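Local coordinates for protein adenosine 5'-monophosphoramidase HNT1 (Candida albicans, PDB 6IQ1) that probably hydrolyses adenosine 5'-monophosphoramidates to AMP and an amine, as a homodimeric enzyme of the histidine triad (HINT) family, at residues F31-P36 against H41-P46; N94-I97 against V102-V105. All blocks are in the same frame, centred on the assembly; numbering follows the deposited sequence.

Interaction 1 comes first along the chain: it joins the end of strand 28-32, and the turn after it, to strand 42-46 in a beta hairpin. Interaction 2 lies in the loop joining strand 87-94 to strand 107-112 of the same antiparallel sheet, in which 107-112 is the direct neighbour of 42-46. Their centres are 15 Å apart, yet they meet where strand 42-46 ends: the imidazole of the zinc ligand His104 probably donates a hydrogen bond from NE2 to Pro46 O, 2.7 Å away. Both also touch the second subunit. Together they place the probable AMP-binding turn, the zinc site and the start of the histidine triad on neighbouring parts of one sheet and its loops.

Interaction 1: residues F31-P36 against H41-P46; sequences FLDIQP and HVLIIP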
ATOM      1  N   PHE D  31     -14.692   0.444   4.797  1.00 29.12           N
ATOM      2  CA  PHE D  31     -15.816   1.347   4.603  1.00 31.57           C
ATOM      3  C   PHE D  31     -15.445   2.381   3.547  1.00 32.10           C
ATOM      4  O   PHE D  31     -14.265   2.611   3.262  1.00 31.74           O
ATOM      5  CB  PHE D  31     -16.226   2.034   5.919  1.00 29.23           C
ATOM      6  CG  PHE D  31     -15.114   2.810   6.586  1.00 28.76           C
ATOM      7  CD1 PHE D  31     -14.098   2.158   7.279  1.00 31.08           C
ATOM      8  CD2 PHE D  31     -15.096   4.188   6.544  1.00 31.57           C
ATOM      9  CE1 PHE D  31     -13.072   2.873   7.901  1.00 29.86           C
ATOM     10  CE2 PHE D  31     -14.077   4.920   7.171  1.00 35.24           C
ATOM     11  CZ  PHE D  31     -13.063   4.266   7.844  1.00 32.12           C
ATOM     12  N   LEU D  32     -16.482   2.998   2.972  1.00 34.79           N
ATOM     13  CA  LEU D  32     -16.321   4.013   1.936  1.00 30.60           C
ATOM     14  C   LEU D  32     -15.648   5.270   2.475  1.00 35.61           C
ATOM     15  O   LEU D  32     -15.917   5.717   3.597  1.00 32.27           O
ATOM     16  CB  LEU D  32     -17.678   4.396   1.361  1.00 28.67           C
ATOM     17  CG  LEU D  32     -18.329   3.450   0.356  1.00 34.12           C
ATOM     18  CD1 LEU D  32     -19.740   3.942  -0.002  1.00 32.52           C
ATOM     19  CD2 LEU D  32     -17.470   3.296  -0.901  1.00 29.77           C
ATOM     20  N   ASP D  33     -14.775   5.855   1.657  1.00 32.21           N
ATOM     21  CA  ASP D  33     -14.227   7.162   1.982  1.00 35.82           C
ATOM     22  C   ASP D  33     -15.298   8.199   1.666  1.00 36.29           C
ATOM     23  O   ASP D  33     -15.754   8.289   0.521  1.00 32.86           O
ATOM     24  CB  ASP D  33     -12.940   7.426   1.197  1.00 35.61           C
ATOM     25  CG  ASP D  33     -12.162   8.627   1.726  1.00 34.73           C
ATOM     26  OD1 ASP D  33     -12.762   9.714   1.854  1.00 38.29           O
ATOM     27  OD2 ASP D  33     -10.963   8.483   2.038  1.00 32.91           O
ATOM     28  N   ILE D  34     -15.728   8.963   2.677  1.00 37.63           N
ATOM     29  CA  ILE D  34     -16.800   9.929   2.443  1.00 38.02           C
ATOM     30  C   ILE D  34     -16.306  11.254   1.873  1.00 39.63           C
ATOM     31  O   ILE D  34     -17.132  12.126   1.567  1.00 38.28           O
ATOM     32  CB  ILE D  34     -17.612  10.161   3.729  1.00 39.04           C
ATOM     33  CG1 ILE D  34     -16.805  10.984   4.737  1.00 39.27           C
ATOM     34  CG2 ILE D  34     -18.044   8.834   4.300  1.00 35.77           C
ATOM     35  CD1 ILE D  34     -17.619  11.417   5.945  1.00 38.39           C
ATOM     36  N   GLN D  35     -14.998  11.430   1.697  1.00 36.02           N
ATOM     37  CA  GLN D  35     -14.446  12.491   0.852  1.00 36.12           C
ATOM     38  C   GLN D  35     -13.634  11.862  -0.275  1.00 35.88           C
ATOM     39  O   GLN D  35     -12.428  12.103  -0.391  1.00 36.14           O
ATOM     40  CB  GLN D  35     -13.585  13.460   1.661  1.00 36.58           C
ATOM     41  CG  GLN D  35     -14.192  13.858   3.000  1.00 41.24           C
ATOM     42  CD  GLN D  35     -13.283  14.723   3.857  1.00 40.68           C
ATOM     43  OE1 GLN D  35     -12.466  14.215   4.618  1.00 47.21           O
ATOM     44  NE2 GLN D  35     -13.444  16.038   3.756  1.00 39.31           N
ATOM     45  N   PRO D  36     -14.267  11.067  -1.136  1.00 34.98           N
ATOM     46  CA  PRO D  36     -13.502  10.219  -2.056  1.00 34.52           C
ATOM     47  C   PRO D  36     -12.777  11.025  -3.127  1.00 40.34           C
ATOM     48  O   PRO D  36     -13.209  12.111  -3.527  1.00 40.64           O
ATOM     49  CB  PRO D  36     -14.578   9.320  -2.674  1.00 34.45           C
ATOM     50  CG  PRO D  36     -15.822  10.159  -2.644  1.00 27.29           C
ATOM     51  CD  PRO D  36     -15.720  10.964  -1.369  1.00 34.59           C
ATOM     52  N   HIS D  41     -13.668   4.828  -3.711  1.00 29.72           N
ATOM     53  CA  HIS D  41     -12.547   4.988  -2.790  1.00 32.69           C
ATOM     54  C   HIS D  41     -12.880   4.325  -1.449  1.00 32.92           C
ATOM     55  O   HIS D  41     -13.778   4.777  -0.730  1.00 32.94           O
ATOM     56  CB  HIS D  41     -12.261   6.486  -2.641  1.00 32.21           C
ATOM     57  CG  HIS D  41     -11.040   6.827  -1.844  1.00 29.93           C
ATOM     58  ND1 HIS D  41     -10.538   8.112  -1.790  1.00 32.70           N
ATOM     59  CD2 HIS D  41     -10.237   6.080  -1.057  1.00 29.82           C
ATOM     60  CE1 HIS D  41      -9.479   8.141  -1.005  1.00 28.15           C
ATOM     61  NE2 HIS D  41      -9.273   6.918  -0.549  1.00 30.54           N
ATOM     62  N   VAL D  42     -12.180   3.246  -1.113  1.00 31.85           N
ATOM     63  CA  VAL D  42     -12.449   2.478   0.096  1.00 31.29           C
ATOM     64  C   VAL D  42     -11.281   2.661   1.045  1.00 30.33           C
ATOM     65  O   VAL D  42     -10.142   2.842   0.609  1.00 32.42           O
ATOM     66  CB  VAL D  42     -12.673   0.988  -0.234  1.00 30.70           C
ATOM     67  CG1 VAL D  42     -12.844   0.142   1.041  1.00 27.56           C
ATOM     68  CG2 VAL D  42     -13.875   0.840  -1.150  1.00 31.07           C
ATOM     69  N   LEU D  43     -11.574   2.664   2.348  1.00 31.31           N
ATOM     70  CA  LEU D  43     -10.557   2.617   3.390  1.00 30.31           C
ATOM     71  C   LEU D  43     -10.579   1.242   4.032  1.00 30.12           C
ATOM     72  O   LEU D  43     -11.639   0.632   4.161  1.00 27.92           O
ATOM     73  CB  LEU D  43     -10.779   3.672   4.475  1.00 29.56           C
ATOM     74  CG  LEU D  43     -10.878   5.110   3.992  1.00 35.61           C
ATOM     75  CD1 LEU D  43     -11.395   5.975   5.108  1.00 31.93           C
ATOM     76  CD2 LEU D  43      -9.529   5.611   3.468  1.00 31.22           C
ATOM     77  N   ILE D  44      -9.400   0.764   4.428  1.00 27.69           N
ATOM     78  CA  ILE D  44      -9.240  -0.553   5.033  1.00 28.51           C
ATOM     79  C   ILE D  44      -8.328  -0.386   6.235  1.00 26.88           C
ATOM     80  O   ILE D  44      -7.181   0.052   6.086  1.00 29.44           O
ATOM     81  CB  ILE D  44      -8.642  -1.584   4.062  1.00 28.53           C
ATOM     82  CG1 ILE D  44      -9.464  -1.677   2.772  1.00 24.89           C
ATOM     83  CG2 ILE D  44      -8.512  -2.929   4.749  1.00 29.76           C
ATOM     84  CD1 ILE D  44      -8.934  -0.808   1.643  1.00 27.31           C
ATOM     85  N   ILE D  45      -8.829  -0.711   7.422  1.00 28.40           N
ATOM     86  CA  ILE D  45      -8.090  -0.417   8.648  1.00 27.91           C
ATOM     87  C   ILE D  45      -7.982  -1.647   9.548  1.00 30.11           C
ATOM     88  O   ILE D  45      -8.923  -2.452   9.654  1.00 29.40           O
ATOM     89  CB  ILE D  45      -8.725   0.767   9.404  1.00 32.27           C
ATOM     90  CG1 ILE D  45     -10.048   0.368  10.058  1.00 27.03           C
ATOM     91  CG2 ILE D  45      -8.932   1.977   8.463  1.00 28.28           C
ATOM     92  CD1 ILE D  45     -10.725   1.532  10.760  1.00 32.04           C
ATOM     93  N   PRO D  46      -6.844  -1.842  10.199  1.00 29.90           N
ATOM     94  CA  PRO D  46      -6.794  -2.805  11.298  1.00 30.58           C
ATOM     95  C   PRO D  46      -7.620  -2.289  12.468  1.00 32.10           C
ATOM     96  O   PRO D  46      -7.761  -1.082  12.668  1.00 32.73           O
ATOM     97  CB  PRO D  46      -5.303  -2.867  11.645  1.00 32.80           C
ATOM     98  CG  PRO D  46      -4.786  -1.514  11.273  1.00 35.01           C
ATOM     99  CD  PRO D  46      -5.587  -1.081  10.056  1.00 32.30           C
TER
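Phe31 and Leu43 pair across the hairpin through two backbone bonds, Leu43 N to Phe31 O (2.8 Å) and Phe31 N to Leu43 O (3.1 Å), and both side chains rise from the same face of the sheet. CG of Phe31 sits between the backbone N and the carbonyl carbon (chi1 57°), which swings the ring over Leu43: CB of Leu43 lies above one ring face, displaced toward the rim, while CD1 of Leu43 touches CE2 of Phe31 at 3.5 Å. CD1 of Ile45 meets the ring near its plane, 3.9 Å from CE1 of Phe31. Ile12 and Phe9 of helix 8-14 pack on this group. Past the strand end, Asp33 N still reaches His41 O at 2.8 Å and ties the turn to the residue just before strand 42-46. With CG of both residues opposite the backbone N, the Asp33 and His41 side chains run alongside each other in the same direction. CB of Asp33 makes a CH-pi contact 3.7 Å from the His41 ring centroid, and OD2 stands over the same face, displaced toward the rim near CE1 of His41, its carboxylate plane turned 33° from the ring. OD2 makes no hydrogen bond to the ring; His41 NE2 pairs with His108 ND1 and His41 ND1 with Ile37 N. OD1 of Asp33 accepts from Gln35 N at 2.8 Å, closing an Asx turn, while Pro36 CB rests on His41 CB. This is an antiparallel hairpin of the HIT fold, ending in the turn whose Asp33 and Ile34 probably bind AMP.

Interaction 2: residues N94-I97 against V102-V105; sequences NGRI and VDHV. With ZN (zinc ion), chain H.
A salt bridge spans the loop that carries the chain into the histidine triad motif, joining Arg96 to Asp103, the residue just before the zinc ligand His104. The guanidinium meets the carboxylate end-on with two nitrogens, one for each oxygen: Arg96 NH1 to Asp103 OD1 at 3.1 Å and Arg96 NH2 to Asp103 OD2 at 3.0 Å. Both oxygens are approached on their syn sides, with the nitrogens tilted somewhat out of the carboxylate plane; the two planes are 12° apart, so the groups lie nearly coplanar and meet edge to edge. The doubled grip restrains rotation of the carboxylate. Arg96 gets there by a bend at chi2 (-76°), which folds its chain round toward Asp103, and the two side chains meet at about a right angle. NH1 has a second, weak partner in the carbonyl of Gln100, within the same loop. Asp103 is the centre of an inverse gamma turn, closed by a weak bond of 3.0 Å from His104 N to Val102 O. Directly after this turn, His104 binds the zinc ion through ND1 at 2.2 Å, with Cys7, Cys10 and His49 completing the site. Its CG lies opposite the backbone N (chi1 -177°), which carries the imidazole away from Arg96 and toward the metal, while its carbonyl accepts from ND1 of His106, the probable nucleotidylated histidine. The loop links strand 87-94 to strand 107-112. Val102 and His104 pack against helix 8-14, Pro83 of the second subunit lies against both Arg96 and Asp103, and Asn94 pairs with a strand of that subunit, extending the sheet through the dimer.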
ATOM      1  N   ASN D  94       2.293   7.498   6.259  1.00 29.01           N
ATOM      2  CA  ASN D  94       2.856   7.495   7.608  1.00 26.73           C
ATOM      3  C   ASN D  94       3.460   8.864   7.907  1.00 31.59           C
ATOM      4  O   ASN D  94       4.536   9.205   7.396  1.00 30.03           O
ATOM      5  CB  ASN D  94       3.872   6.372   7.738  1.00 27.05           C
ATOM      6  CG  ASN D  94       3.226   5.017   7.540  1.00 28.26           C
ATOM      7  OD1 ASN D  94       2.768   4.400   8.498  1.00 29.11           O
ATOM      8  ND2 ASN D  94       3.125   4.576   6.288  1.00 25.39           N
ATOM      9  N   GLY D  95       2.757   9.646   8.714  1.00 29.42           N
ATOM     10  CA  GLY D  95       3.251  10.953   9.091  1.00 31.79           C
ATOM     11  C   GLY D  95       2.689  12.053   8.205  1.00 33.73           C
ATOM     12  O   GLY D  95       2.323  11.834   7.042  1.00 31.41           O
ATOM     13  N   ARG D  96       2.616  13.264   8.774  1.00 35.97           N
ATOM     14  CA  ARG D  96       2.002  14.403   8.097  1.00 32.27           C
ATOM     15  C   ARG D  96       2.639  14.663   6.738  1.00 30.15           C
ATOM     16  O   ARG D  96       1.936  14.844   5.739  1.00 26.78           O
ATOM     17  CB  ARG D  96       2.114  15.648   8.979  1.00 34.06           C
ATOM     18  CG  ARG D  96       1.257  15.620  10.254  1.00 35.19           C
ATOM     19  CD  ARG D  96      -0.230  15.875   9.971  1.00 33.33           C
ATOM     20  NE  ARG D  96      -1.036  15.630  11.166  1.00 40.39           N
ATOM     21  CZ  ARG D  96      -1.325  14.422  11.639  1.00 39.39           C
ATOM     22  NH1 ARG D  96      -0.883  13.335  11.013  1.00 40.56           N
ATOM     23  NH2 ARG D  96      -2.047  14.297  12.740  1.00 41.87           N
ATOM     24  N   ILE D  97       3.977  14.670   6.683  1.00 26.99           N
ATOM     25  CA  ILE D  97       4.699  14.957   5.452  1.00 27.24           C
ATOM     26  C   ILE D  97       4.410  13.925   4.370  1.00 32.63           C
ATOM     27  O   ILE D  97       4.594  14.208   3.181  1.00 34.09           O
ATOM     28  CB  ILE D  97       6.215  15.051   5.740  1.00 31.61           C
ATOM     29  CG1 ILE D  97       6.946  15.774   4.613  1.00 32.83           C
ATOM     30  CG2 ILE D  97       6.854  13.664   5.904  1.00 33.96           C
ATOM     31  CD1 ILE D  97       8.442  15.824   4.834  1.00 34.93           C
ATOM     32  N   VAL D 102      -5.233  11.309   9.704  1.00 35.89           N
ATOM     33  CA  VAL D 102      -5.761  10.568  10.850  1.00 36.59           C
ATOM     34  C   VAL D 102      -4.710   9.564  11.305  1.00 37.44           C
ATOM     35  O   VAL D 102      -4.244   8.740  10.508  1.00 37.87           O
ATOM     36  CB  VAL D 102      -7.075   9.851  10.490  1.00 40.97           C
ATOM     37  CG1 VAL D 102      -7.544   8.948  11.636  1.00 36.01           C
ATOM     38  CG2 VAL D 102      -8.150  10.844  10.109  1.00 34.34           C
ATOM     39  N   ASP D 103      -4.354   9.615  12.588  1.00 36.95           N
ATOM     40  CA  ASP D 103      -3.279   8.798  13.160  1.00 36.22           C
ATOM     41  C   ASP D 103      -3.737   7.394  13.577  1.00 37.00           C
ATOM     42  O   ASP D 103      -3.397   6.906  14.661  1.00 37.54           O
ATOM     43  CB  ASP D 103      -2.655   9.547  14.331  1.00 35.40           C
ATOM     44  CG  ASP D 103      -2.039  10.879  13.901  1.00 46.26           C
ATOM     45  OD1 ASP D 103      -1.342  10.919  12.852  1.00 46.51           O
ATOM     46  OD2 ASP D 103      -2.274  11.895  14.596  1.00 46.82           O
ATOM     47  N   HIS D 104      -4.512   6.737  12.711  1.00 36.81           N
ATOM     48  CA  HIS D 104      -4.815   5.309  12.776  1.00 35.17           C
ATOM     49  C   HIS D 104      -4.545   4.730  11.388  1.00 33.74           C
ATOM     50  O   HIS D 104      -5.112   5.205  10.398  1.00 32.66           O
ATOM     51  CB  HIS D 104      -6.270   5.090  13.196  1.00 31.59           C
ATOM     52  CG  HIS D 104      -6.662   3.653  13.371  1.00 36.84           C
ATOM     53  ND1 HIS D 104      -7.234   3.174  14.532  1.00 37.08           N
ATOM     54  CD2 HIS D 104      -6.616   2.599  12.519  1.00 38.23           C
ATOM     55  CE1 HIS D 104      -7.504   1.886  14.397  1.00 34.89           C
ATOM     56  NE2 HIS D 104      -7.142   1.513  13.183  1.00 34.65           N
ATOM     57  N   VAL D 105      -3.663   3.731  11.318  1.00 31.75           N
ATOM     58  CA  VAL D 105      -3.270   3.132  10.047  1.00 29.73           C
ATOM     59  C   VAL D 105      -4.498   2.850   9.199  1.00 28.34           C
ATOM     60  O   VAL D 105      -5.431   2.172   9.637  1.00 32.18           O
ATOM     61  CB  VAL D 105      -2.456   1.846  10.296  1.00 31.66           C
ATOM     62  CG1 VAL D 105      -2.240   1.038   8.988  1.00 27.32           C
ATOM     63  CG2 VAL D 105      -1.137   2.198  10.934  1.00 27.18           C
TER
HETATM   64 ZN    ZN H 201      -7.785   4.468  16.270  1.00 46.06          ZN